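Side-chain contacts in STU0660 (Streptococcus thermophilus, PDB 3ZTH), which is a large Csn2-type protein involved in CRISPR-mediated bacterial immunity, binds magnesium and probably binds DNA: residues A[186-189]-A[190-194]; A[297-301]-A[302-306]; A[168-172]-A[173-177]. One frame throughout, in Å; residues are numbered along the deposited sequence.

Contact 1: A[186-189]-A[190-194]; sequences EMLD and HLLSQ
The imidazole ring of His190 rests with one face on the backbone carbonyl of Glu186, whose O lies 3.4 Å above the ring plane, nearer the edge of the ring than its middle. This is an i to i+4 contact in the last turns of the α-helix 177-192. The two side chains run alongside in the same direction, the carboxylate turned 72° from the imidazole plane, and Glu186 OE1 stays 4.0 Å from His190 NE2, too far for a bond. The same Glu186 O accepts the helical hydrogen bond from His190 N. On the inward side of the helix Leu188 and Leu192 meet by their branches, Leu188 CG lying 3.9 Å from Leu192 CD1. With its CG anti to the carbonyl carbon (chi1 -68°), Leu192 leans back over the previous turn, and its CG comes within 3.3 Å of Leu188 O. Both leucines pack on the strand 199-204 of the central sheet, while Leu135 of the second subunit touches His190. Asp189 turns elsewhere: its OD1 makes a salt bridge to Lys228 and a hydrogen bond to the Tyr229 hydroxyl. The helix closes at Ser193, where OG donates to His190 O over 2.6 Å, from above the carbonyl plane.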
ATOM      1  N   GLU A 186      -8.631 -32.163 -17.855  1.00 34.75           N
ATOM      2  CA  GLU A 186      -8.085 -33.249 -17.052  1.00 38.20           C
ATOM      3  C   GLU A 186      -7.984 -32.842 -15.587  1.00 38.64           C
ATOM      4  O   GLU A 186      -8.312 -33.627 -14.689  1.00 38.02           O
ATOM      5  CB  GLU A 186      -6.700 -33.629 -17.535  1.00 41.79           C
ATOM      6  CG  GLU A 186      -6.665 -34.709 -18.563  1.00 48.57           C
ATOM      7  CD  GLU A 186      -5.383 -35.488 -18.453  1.00 54.81           C
ATOM      8  OE1 GLU A 186      -5.184 -36.131 -17.395  1.00 57.33           O
ATOM      9  OE2 GLU A 186      -4.574 -35.446 -19.406  1.00 56.75           O
HETATM   10  N   MSE A 187      -7.506 -31.623 -15.350  1.00 37.43           N
HETATM   11  CA  MSE A 187      -7.389 -31.121 -13.992  1.00 38.58           C
HETATM   12  C   MSE A 187      -8.777 -31.024 -13.382  1.00 37.31           C
HETATM   13  O   MSE A 187      -8.982 -31.378 -12.220  1.00 35.15           O
HETATM   14  CB  MSE A 187      -6.728 -29.750 -13.969  1.00 41.06           C
HETATM   15  CG  MSE A 187      -6.725 -29.134 -12.579  1.00 48.55           C
HETATM   16 SE   MSE A 187      -5.515 -27.649 -12.392  1.00 57.65          SE
HETATM   17  CE  MSE A 187      -6.636 -26.254 -13.089  1.00 57.96           C
ATOM     18  N   LEU A 188      -9.728 -30.546 -14.179  1.00 36.74           N
ATOM     19  CA  LEU A 188     -11.104 -30.414 -13.725  1.00 35.52           C
ATOM     20  C   LEU A 188     -11.655 -31.799 -13.384  1.00 36.27           C
ATOM     21  O   LEU A 188     -12.395 -31.959 -12.412  1.00 35.96           O
ATOM     22  CB  LEU A 188     -11.956 -29.758 -14.813  1.00 33.09           C
ATOM     23  CG  LEU A 188     -13.457 -29.630 -14.531  1.00 32.25           C
ATOM     24  CD1 LEU A 188     -13.704 -28.678 -13.371  1.00 29.87           C
ATOM     25  CD2 LEU A 188     -14.158 -29.144 -15.783  1.00 28.38           C
ATOM     26  N   ASP A 189     -11.279 -32.799 -14.180  1.00 36.74           N
ATOM     27  CA  ASP A 189     -11.745 -34.166 -13.958  1.00 38.65           C
ATOM     28  C   ASP A 189     -11.330 -34.657 -12.571  1.00 39.86           C
ATOM     29  O   ASP A 189     -12.168 -35.032 -11.754  1.00 39.28           O
ATOM     30  CB  ASP A 189     -11.164 -35.103 -15.025  1.00 40.02           C
ATOM     31  CG  ASP A 189     -11.847 -36.474 -15.049  1.00 40.26           C
ATOM     32  OD1 ASP A 189     -12.503 -36.843 -14.053  1.00 40.11           O
ATOM     33  OD2 ASP A 189     -11.721 -37.190 -16.067  1.00 39.31           O
ATOM     34  N   HIS A 190     -10.026 -34.639 -12.316  1.00 42.58           N
ATOM     35  CA  HIS A 190      -9.468 -35.089 -11.051  1.00 44.48           C
ATOM     36  C   HIS A 190     -10.048 -34.337  -9.869  1.00 45.52           C
ATOM     37  O   HIS A 190     -10.194 -34.905  -8.790  1.00 48.07           O
ATOM     38  CB  HIS A 190      -7.939 -34.955 -11.069  1.00 47.00           C
ATOM     39  CG  HIS A 190      -7.277 -35.751 -12.154  1.00 52.14           C
ATOM     40  ND1 HIS A 190      -5.920 -35.704 -12.392  1.00 54.01           N
ATOM     41  CD2 HIS A 190      -7.792 -36.592 -13.086  1.00 53.88           C
ATOM     42  CE1 HIS A 190      -5.628 -36.476 -13.425  1.00 54.62           C
ATOM     43  NE2 HIS A 190      -6.746 -37.025 -13.865  1.00 54.39           N
ATOM     44  N   LEU A 191     -10.379 -33.063 -10.053  1.00 45.33           N
ATOM     45  CA  LEU A 191     -10.961 -32.310  -8.953  1.00 44.86           C
ATOM     46  C   LEU A 191     -12.398 -32.770  -8.694  1.00 45.56           C
ATOM     47  O   LEU A 191     -12.752 -33.104  -7.568  1.00 45.41           O
ATOM     48  CB  LEU A 191     -10.962 -30.808  -9.244  1.00 45.51           C
ATOM     49  CG  LEU A 191     -11.594 -30.007  -8.092  1.00 46.94           C
ATOM     50  CD1 LEU A 191     -10.639 -30.020  -6.910  1.00 48.75           C
ATOM     51  CD2 LEU A 191     -11.882 -28.580  -8.500  1.00 45.67           C
ATOM     52  N   LEU A 192     -13.221 -32.797  -9.740  1.00 46.39           N
ATOM     53  CA  LEU A 192     -14.617 -33.203  -9.603  1.00 46.72           C
ATOM     54  C   LEU A 192     -14.798 -34.587  -9.011  1.00 47.74           C
ATOM     55  O   LEU A 192     -15.838 -34.875  -8.425  1.00 46.82           O
ATOM     56  CB  LEU A 192     -15.333 -33.147 -10.956  1.00 45.70           C
ATOM     57  CG  LEU A 192     -15.544 -31.759 -11.561  1.00 47.60           C
ATOM     58  CD1 LEU A 192     -16.245 -31.869 -12.901  1.00 48.40           C
ATOM     59  CD2 LEU A 192     -16.372 -30.916 -10.609  1.00 48.49           C
ATOM     60  N   SER A 193     -13.789 -35.440  -9.159  1.00 49.95           N
ATOM     61  CA  SER A 193     -13.870 -36.806  -8.649  1.00 52.51           C
ATOM     62  C   SER A 193     -13.831 -36.830  -7.134  1.00 54.60           C
ATOM     63  O   SER A 193     -13.962 -37.885  -6.514  1.00 55.93           O
ATOM     64  CB  SER A 193     -12.717 -37.656  -9.196  1.00 52.08           C
ATOM     65  OG  SER A 193     -11.469 -37.224  -8.683  1.00 51.56           O
ATOM     66  N   GLN A 194     -13.662 -35.657  -6.539  1.00 56.66           N
ATOM     67  CA  GLN A 194     -13.589 -35.557  -5.093  1.00 57.87           C
ATOM     68  C   GLN A 194     -14.495 -34.465  -4.528  1.00 57.25           C
ATOM     69  O   GLN A 194     -14.221 -33.914  -3.461  1.00 57.61           O
ATOM     70  CB  GLN A 194     -12.135 -35.317  -4.688  1.00 60.74           C
ATOM     71  CG  GLN A 194     -11.201 -36.426  -5.165  1.00 65.70           C
ATOM     72  CD  GLN A 194      -9.736 -36.070  -5.016  1.00 69.84           C
ATOM     73  OE1 GLN A 194      -9.247 -35.113  -5.630  1.00 70.65           O
ATOM     74  NE2 GLN A 194      -9.021 -36.839  -4.196  1.00 71.14           N
TER

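Contact 2: A[297-301]-A[302-306]; sequences TPYLL and TKMLR
Residues 297-299 form a short 3-10 segment, closed by the bond from Leu300 N to Thr297 O; the chain then turns sharply at Leu301, whose phi and psi of 55° and 38° are left-handed, and runs on through 302-306 without regular structure. No direct hydrogen bond is clear between the two segments. Instead a water sits inside the bend, 2.7 Å from Tyr299 O and 2.8 Å from Thr302 N, whose proton it accepts; Thr302 O is also in range, though more acceptors surround the water than it has protons. Across the mouth of the bend Met304, a selenomethionine, meets Tyr299 at about a right angle. Its SE is 3.9 Å from Tyr299 CD1 and 5.1 Å from the ring centroid, an oblique Met-aromatic contact. The bend of the Met304 chain at its last torsion (chi3 -73°) carries CE back toward the main chain, to 3.9 Å from Tyr299 O. Thr302 lays its CB against the same carbonyl, while its OG1 bonds to Ser258. Leu300 and Leu301 face the other way, onto the helix 312-324 and strand 254-257. Tyr299 touches Gln26 and Asp240, two residues that bind magnesium here, and Pro298 O takes a hydrogen bond from Gln26 NE2. This is second-shell chemistry: the nearest Tyr299 side-chain atom is about 5 Å from the ion, consistent with positioning Gln26 rather than binding magnesium.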
ATOM      1  N   THR A 297     -29.395 -23.231 -37.476  1.00 28.67           N
ATOM      2  CA  THR A 297     -29.813 -22.705 -36.180  1.00 29.25           C
ATOM      3  C   THR A 297     -29.271 -21.320 -35.808  1.00 29.72           C
ATOM      4  O   THR A 297     -30.016 -20.467 -35.333  1.00 29.03           O
ATOM      5  CB  THR A 297     -29.483 -23.684 -35.053  1.00 28.50           C
ATOM      6  OG1 THR A 297     -30.288 -24.861 -35.204  1.00 30.56           O
ATOM      7  CG2 THR A 297     -29.771 -23.059 -33.713  1.00 26.22           C
ATOM      8  N   PRO A 298     -27.968 -21.078 -36.013  1.00 30.62           N
ATOM      9  CA  PRO A 298     -27.419 -19.762 -35.667  1.00 29.53           C
ATOM     10  C   PRO A 298     -28.091 -18.595 -36.409  1.00 30.53           C
ATOM     11  O   PRO A 298     -28.016 -17.444 -35.967  1.00 31.01           O
ATOM     12  CB  PRO A 298     -25.942 -19.903 -36.035  1.00 26.56           C
ATOM     13  CG  PRO A 298     -25.690 -21.356 -35.812  1.00 28.88           C
ATOM     14  CD  PRO A 298     -26.897 -22.000 -36.428  1.00 27.90           C
ATOM     15  N   TYR A 299     -28.747 -18.889 -37.527  1.00 30.37           N
ATOM     16  CA  TYR A 299     -29.396 -17.844 -38.314  1.00 33.03           C
ATOM     17  C   TYR A 299     -30.908 -17.752 -38.163  1.00 32.05           C
ATOM     18  O   TYR A 299     -31.546 -16.984 -38.867  1.00 33.16           O
ATOM     19  CB  TYR A 299     -29.060 -18.024 -39.794  1.00 36.07           C
ATOM     20  CG  TYR A 299     -27.588 -17.928 -40.072  1.00 41.13           C
ATOM     21  CD1 TYR A 299     -26.929 -16.698 -40.025  1.00 43.31           C
ATOM     22  CD2 TYR A 299     -26.834 -19.075 -40.329  1.00 44.91           C
ATOM     23  CE1 TYR A 299     -25.546 -16.611 -40.224  1.00 44.91           C
ATOM     24  CE2 TYR A 299     -25.452 -19.002 -40.530  1.00 45.73           C
ATOM     25  CZ  TYR A 299     -24.817 -17.770 -40.474  1.00 45.63           C
ATOM     26  OH  TYR A 299     -23.458 -17.705 -40.658  1.00 44.54           O
ATOM     27  N   LEU A 300     -31.486 -18.522 -37.250  1.00 31.84           N
ATOM     28  CA  LEU A 300     -32.929 -18.499 -37.062  1.00 32.87           C
ATOM     29  C   LEU A 300     -33.382 -17.239 -36.344  1.00 33.38           C
ATOM     30  O   LEU A 300     -32.600 -16.605 -35.646  1.00 35.27           O
ATOM     31  CB  LEU A 300     -33.365 -19.732 -36.268  1.00 33.07           C
ATOM     32  CG  LEU A 300     -33.001 -21.049 -36.960  1.00 35.15           C
ATOM     33  CD1 LEU A 300     -33.312 -22.229 -36.062  1.00 34.60           C
ATOM     34  CD2 LEU A 300     -33.770 -21.147 -38.278  1.00 37.85           C
ATOM     35  N   LEU A 301     -34.648 -16.876 -36.524  1.00 34.59           N
ATOM     36  CA  LEU A 301     -35.219 -15.699 -35.868  1.00 34.70           C
ATOM     37  C   LEU A 301     -34.414 -14.436 -36.164  1.00 35.22           C
ATOM     38  O   LEU A 301     -34.235 -13.584 -35.297  1.00 34.48           O
ATOM     39  CB  LEU A 301     -35.274 -15.923 -34.352  1.00 31.79           C
ATOM     40  CG  LEU A 301     -35.560 -17.362 -33.903  1.00 32.27           C
ATOM     41  CD1 LEU A 301     -35.491 -17.447 -32.383  1.00 32.19           C
ATOM     42  CD2 LEU A 301     -36.915 -17.814 -34.408  1.00 29.17           C
ATOM     43  N   THR A 302     -33.927 -14.315 -37.388  1.00 37.18           N
ATOM     44  CA  THR A 302     -33.144 -13.144 -37.751  1.00 40.89           C
ATOM     45  C   THR A 302     -33.577 -12.559 -39.081  1.00 42.22           C
ATOM     46  O   THR A 302     -33.451 -13.213 -40.120  1.00 42.26           O
ATOM     47  CB  THR A 302     -31.628 -13.465 -37.872  1.00 40.54           C
ATOM     48  OG1 THR A 302     -31.150 -14.054 -36.659  1.00 42.59           O
ATOM     49  CG2 THR A 302     -30.846 -12.191 -38.135  1.00 39.05           C
ATOM     50  N   LYS A 303     -34.108 -11.343 -39.055  1.00 43.43           N
ATOM     51  CA  LYS A 303     -34.473 -10.699 -40.300  1.00 47.69           C
ATOM     52  C   LYS A 303     -33.118 -10.193 -40.754  1.00 49.26           C
ATOM     53  O   LYS A 303     -32.518  -9.350 -40.092  1.00 48.57           O
ATOM     54  CB  LYS A 303     -35.408  -9.515 -40.081  1.00 49.23           C
ATOM     55  CG  LYS A 303     -35.821  -8.881 -41.395  1.00 52.77           C
ATOM     56  CD  LYS A 303     -36.408  -7.491 -41.225  1.00 57.59           C
ATOM     57  CE  LYS A 303     -36.748  -6.889 -42.587  1.00 59.90           C
ATOM     58  NZ  LYS A 303     -37.259  -5.491 -42.487  1.00 64.48           N
HETATM   59  N   MSE A 304     -32.625 -10.712 -41.871  1.00 52.34           N
HETATM   60  CA  MSE A 304     -31.314 -10.310 -42.341  1.00 56.11           C
HETATM   61  C   MSE A 304     -31.268  -9.410 -43.556  1.00 56.93           C
HETATM   62  O   MSE A 304     -32.077  -9.528 -44.472  1.00 57.25           O
HETATM   63  CB  MSE A 304     -30.465 -11.553 -42.570  1.00 59.65           C
HETATM   64  CG  MSE A 304     -30.144 -12.248 -41.263  1.00 65.64           C
HETATM   65 SE   MSE A 304     -29.161 -13.882 -41.421  1.00 73.83          SE
HETATM   66  CE  MSE A 304     -30.614 -14.969 -42.107  1.00 70.60           C
ATOM     67  N   LEU A 305     -30.298  -8.503 -43.539  1.00 58.66           N
ATOM     68  CA  LEU A 305     -30.088  -7.541 -44.610  1.00 59.73           C
ATOM     69  C   LEU A 305     -29.489  -8.240 -45.827  1.00 59.69           C
ATOM     70  O   LEU A 305     -29.837  -7.937 -46.968  1.00 59.21           O
ATOM     71  CB  LEU A 305     -29.148  -6.441 -44.114  1.00 61.13           C
ATOM     72  CG  LEU A 305     -28.969  -5.193 -44.979  1.00 62.70           C
ATOM     73  CD1 LEU A 305     -30.328  -4.588 -45.312  1.00 63.00           C
ATOM     74  CD2 LEU A 305     -28.097  -4.192 -44.227  1.00 63.24           C
ATOM     75  N   ARG A 306     -28.585  -9.179 -45.567  1.00 59.22           N
ATOM     76  CA  ARG A 306     -27.930  -9.947 -46.618  1.00 58.90           C
ATOM     77  C   ARG A 306     -28.283 -11.410 -46.417  1.00 56.21           C
ATOM     78  O   ARG A 306     -28.132 -11.930 -45.316  1.00 56.32           O
ATOM     79  CB  ARG A 306     -26.410  -9.802 -46.523  1.00 63.09           C
ATOM     80  CG  ARG A 306     -25.879  -8.394 -46.708  1.00 69.48           C
ATOM     81  CD  ARG A 306     -24.373  -8.352 -46.462  1.00 74.33           C
ATOM     82  NE  ARG A 306     -23.757  -7.163 -47.044  1.00 79.16           N
ATOM     83  CZ  ARG A 306     -22.455  -6.889 -46.996  1.00 81.48           C
ATOM     84  NH1 ARG A 306     -21.616  -7.718 -46.385  1.00 82.10           N
ATOM     85  NH2 ARG A 306     -21.989  -5.789 -47.574  1.00 81.63           N
TER
HETATM   86  O   HOH W   1     -33.865 -15.898 -39.639  1.00 32.48           O

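Contact 3: A[168-172]-A[173-177]; sequences KNLSF and EWVSN
Leu170 and Val175 make the tight part of this contact, their side chains crossing at about a right angle with Leu170 CD1 only 3.4 Å from Val175 CG2. Leu170 holds its CG between the backbone N and the carbonyl carbon (chi1 46°), which directs the methyls at the turn that follows; Leu170 CD2 lies more loosely, 4.2 Å from Trp174 CB. Two i to i+3 bonds close that turn: Trp174 N to Ser171 O at 2.9 Å, and Val175 N to Phe172 O at 3.0 Å. Phe172 leaves in another direction to pack on helix 83-89, and Lys180, from the first turn of helix 177-192, makes a cation-pi contact with its ring. The looser side belongs to the partly exposed Glu173. Its chain bends at chi2 (85°) and folds back, leaving Glu173 OE1 3.5 Å from Ser171 CB. The third subunit covers much of this side: its Asp51 takes the Ser171 hydroxyl, and its Trp40 and Tyr33 meet the Trp174 indole. The whole is a 3-10 turn joining a beta hairpin, strands 159-165 and 168-170, to the helix 177-192, for which Ser176 stands at the N-cap position.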
ATOM      1  N   LYS A 168      11.387 -31.375 -21.850  1.00 52.16           N
ATOM      2  CA  LYS A 168      11.861 -30.073 -22.301  1.00 50.62           C
ATOM      3  C   LYS A 168      10.745 -29.064 -22.065  1.00 50.14           C
ATOM      4  O   LYS A 168       9.660 -29.180 -22.628  1.00 51.92           O
ATOM      5  CB  LYS A 168      12.228 -30.112 -23.784  1.00 49.50           C
ATOM      6  CG  LYS A 168      12.798 -28.804 -24.296  1.00 49.08           C
ATOM      7  CD  LYS A 168      13.011 -28.837 -25.800  1.00 48.92           C
ATOM      8  CE  LYS A 168      13.550 -27.506 -26.304  1.00 49.51           C
ATOM      9  NZ  LYS A 168      13.562 -27.465 -27.792  1.00 51.04           N
ATOM     10  N   ASN A 169      11.008 -28.077 -21.222  1.00 49.27           N
ATOM     11  CA  ASN A 169      10.005 -27.072 -20.907  1.00 48.12           C
ATOM     12  C   ASN A 169       9.749 -26.058 -22.015  1.00 48.10           C
ATOM     13  O   ASN A 169      10.672 -25.602 -22.688  1.00 49.12           O
ATOM     14  CB  ASN A 169      10.397 -26.288 -19.645  1.00 46.04           C
ATOM     15  CG  ASN A 169      10.305 -27.112 -18.377  1.00 44.73           C
ATOM     16  OD1 ASN A 169       9.769 -28.223 -18.370  1.00 44.07           O
ATOM     17  ND2 ASN A 169      10.820 -26.557 -17.283  1.00 41.55           N
ATOM     18  N   LEU A 170       8.477 -25.722 -22.193  1.00 48.04           N
ATOM     19  CA  LEU A 170       8.055 -24.702 -23.147  1.00 46.47           C
ATOM     20  C   LEU A 170       6.964 -23.918 -22.439  1.00 45.25           C
ATOM     21  O   LEU A 170       6.271 -24.454 -21.573  1.00 43.72           O
ATOM     22  CB  LEU A 170       7.519 -25.300 -24.457  1.00 45.85           C
ATOM     23  CG  LEU A 170       6.528 -26.463 -24.542  1.00 46.97           C
ATOM     24  CD1 LEU A 170       5.428 -26.356 -23.510  1.00 45.53           C
ATOM     25  CD2 LEU A 170       5.955 -26.472 -25.958  1.00 44.80           C
ATOM     26  N   SER A 171       6.828 -22.645 -22.779  1.00 45.32           N
ATOM     27  CA  SER A 171       5.810 -21.821 -22.151  1.00 45.34           C
ATOM     28  C   SER A 171       4.412 -22.291 -22.537  1.00 44.38           C
ATOM     29  O   SER A 171       4.193 -22.817 -23.636  1.00 43.40           O
ATOM     30  CB  SER A 171       6.000 -20.362 -22.542  1.00 47.13           C
ATOM     31  OG  SER A 171       7.235 -19.886 -22.043  1.00 52.02           O
ATOM     32  N   PHE A 172       3.476 -22.103 -21.614  1.00 42.28           N
ATOM     33  CA  PHE A 172       2.088 -22.492 -21.807  1.00 40.16           C
ATOM     34  C   PHE A 172       1.517 -22.016 -23.140  1.00 37.58           C
ATOM     35  O   PHE A 172       0.746 -22.719 -23.784  1.00 34.91           O
ATOM     36  CB  PHE A 172       1.249 -21.921 -20.673  1.00 40.90           C
ATOM     37  CG  PHE A 172      -0.207 -22.184 -20.820  1.00 43.23           C
ATOM     38  CD1 PHE A 172      -0.705 -23.475 -20.703  1.00 43.48           C
ATOM     39  CD2 PHE A 172      -1.090 -21.140 -21.069  1.00 44.49           C
ATOM     40  CE1 PHE A 172      -2.067 -23.723 -20.830  1.00 43.83           C
ATOM     41  CE2 PHE A 172      -2.453 -21.379 -21.196  1.00 43.61           C
ATOM     42  CZ  PHE A 172      -2.943 -22.673 -21.076  1.00 43.58           C
ATOM     43  N   GLU A 173       1.899 -20.813 -23.540  1.00 36.41           N
ATOM     44  CA  GLU A 173       1.422 -20.223 -24.780  1.00 37.13           C
ATOM     45  C   GLU A 173       1.741 -21.060 -26.004  1.00 36.29           C
ATOM     46  O   GLU A 173       0.944 -21.136 -26.938  1.00 36.28           O
ATOM     47  CB  GLU A 173       2.009 -18.819 -24.955  1.00 39.07           C
ATOM     48  CG  GLU A 173       1.599 -17.836 -23.861  1.00 44.10           C
ATOM     49  CD  GLU A 173       2.478 -17.897 -22.616  1.00 47.89           C
ATOM     50  OE1 GLU A 173       2.776 -19.004 -22.120  1.00 52.11           O
ATOM     51  OE2 GLU A 173       2.867 -16.824 -22.119  1.00 51.53           O
ATOM     52  N   TRP A 174       2.906 -21.696 -25.994  1.00 37.15           N
ATOM     53  CA  TRP A 174       3.341 -22.507 -27.125  1.00 37.60           C
ATOM     54  C   TRP A 174       2.761 -23.914 -27.115  1.00 37.62           C
ATOM     55  O   TRP A 174       2.950 -24.683 -28.064  1.00 38.68           O
ATOM     56  CB  TRP A 174       4.872 -22.549 -27.166  1.00 37.47           C
ATOM     57  CG  TRP A 174       5.500 -21.199 -27.451  1.00 36.78           C
ATOM     58  CD1 TRP A 174       6.685 -20.729 -26.959  1.00 37.74           C
ATOM     59  CD2 TRP A 174       5.007 -20.181 -28.339  1.00 36.18           C
ATOM     60  NE1 TRP A 174       6.965 -19.489 -27.485  1.00 38.11           N
ATOM     61  CE2 TRP A 174       5.953 -19.130 -28.337  1.00 38.11           C
ATOM     62  CE3 TRP A 174       3.866 -20.059 -29.140  1.00 35.25           C
ATOM     63  CZ2 TRP A 174       5.791 -17.972 -29.107  1.00 36.15           C
ATOM     64  CZ3 TRP A 174       3.706 -18.906 -29.904  1.00 35.29           C
ATOM     65  CH2 TRP A 174       4.664 -17.880 -29.882  1.00 36.28           C
ATOM     66  N   VAL A 175       2.069 -24.250 -26.033  1.00 37.04           N
ATOM     67  CA  VAL A 175       1.421 -25.543 -25.915  1.00 34.51           C
ATOM     68  C   VAL A 175       0.261 -25.475 -26.894  1.00 35.01           C
ATOM     69  O   VAL A 175      -0.416 -24.455 -26.986  1.00 34.89           O
ATOM     70  CB  VAL A 175       0.867 -25.766 -24.486  1.00 34.10           C
ATOM     71  CG1 VAL A 175      -0.065 -26.966 -24.458  1.00 33.72           C
ATOM     72  CG2 VAL A 175       2.013 -25.976 -23.509  1.00 32.51           C
ATOM     73  N   SER A 176       0.056 -26.550 -27.645  1.00 36.33           N
ATOM     74  CA  SER A 176      -1.025 -26.628 -28.618  1.00 37.75           C
ATOM     75  C   SER A 176      -2.369 -26.234 -27.981  1.00 37.76           C
ATOM     76  O   SER A 176      -2.711 -26.692 -26.886  1.00 37.95           O
ATOM     77  CB  SER A 176      -1.086 -28.051 -29.169  1.00 38.83           C
ATOM     78  OG  SER A 176      -2.387 -28.363 -29.621  1.00 45.82           O
ATOM     79  N   ASN A 177      -3.135 -25.391 -28.667  1.00 35.82           N
ATOM     80  CA  ASN A 177      -4.410 -24.946 -28.118  1.00 35.16           C
ATOM     81  C   ASN A 177      -5.304 -26.085 -27.635  1.00 34.71           C
ATOM     82  O   ASN A 177      -5.856 -26.008 -26.538  1.00 33.26           O
ATOM     83  CB  ASN A 177      -5.152 -24.062 -29.131  1.00 35.52           C
ATOM     84  CG  ASN A 177      -4.525 -22.680 -29.263  1.00 34.96           C
ATOM     85  OD1 ASN A 177      -3.607 -22.342 -28.525  1.00 38.01           O
ATOM     86  ND2 ASN A 177      -5.021 -21.880 -30.195  1.00 31.11           N
TER

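In the fold
Along the chain contact 3 comes first, then contact 1, then contact 2. The turn of contact 3 leads from strand 168-170 into helix 177-192, and contact 1 sits at the far end of that helix, centres about 22 Å apart. From there the chain returns to the central mixed sheet as strand 199-204; the largely parallel order of that sheet is consistent with the family's P-loop NTPase clan. Contact 2 lies about 39 Å from each of the others, between centres, on the opposite side of the chain's centre from contact 1 and close to the magnesium site. Contacts 1 and 3 both touch the second subunit, contacts 2 and 3 the third, so all three border subunit interfaces.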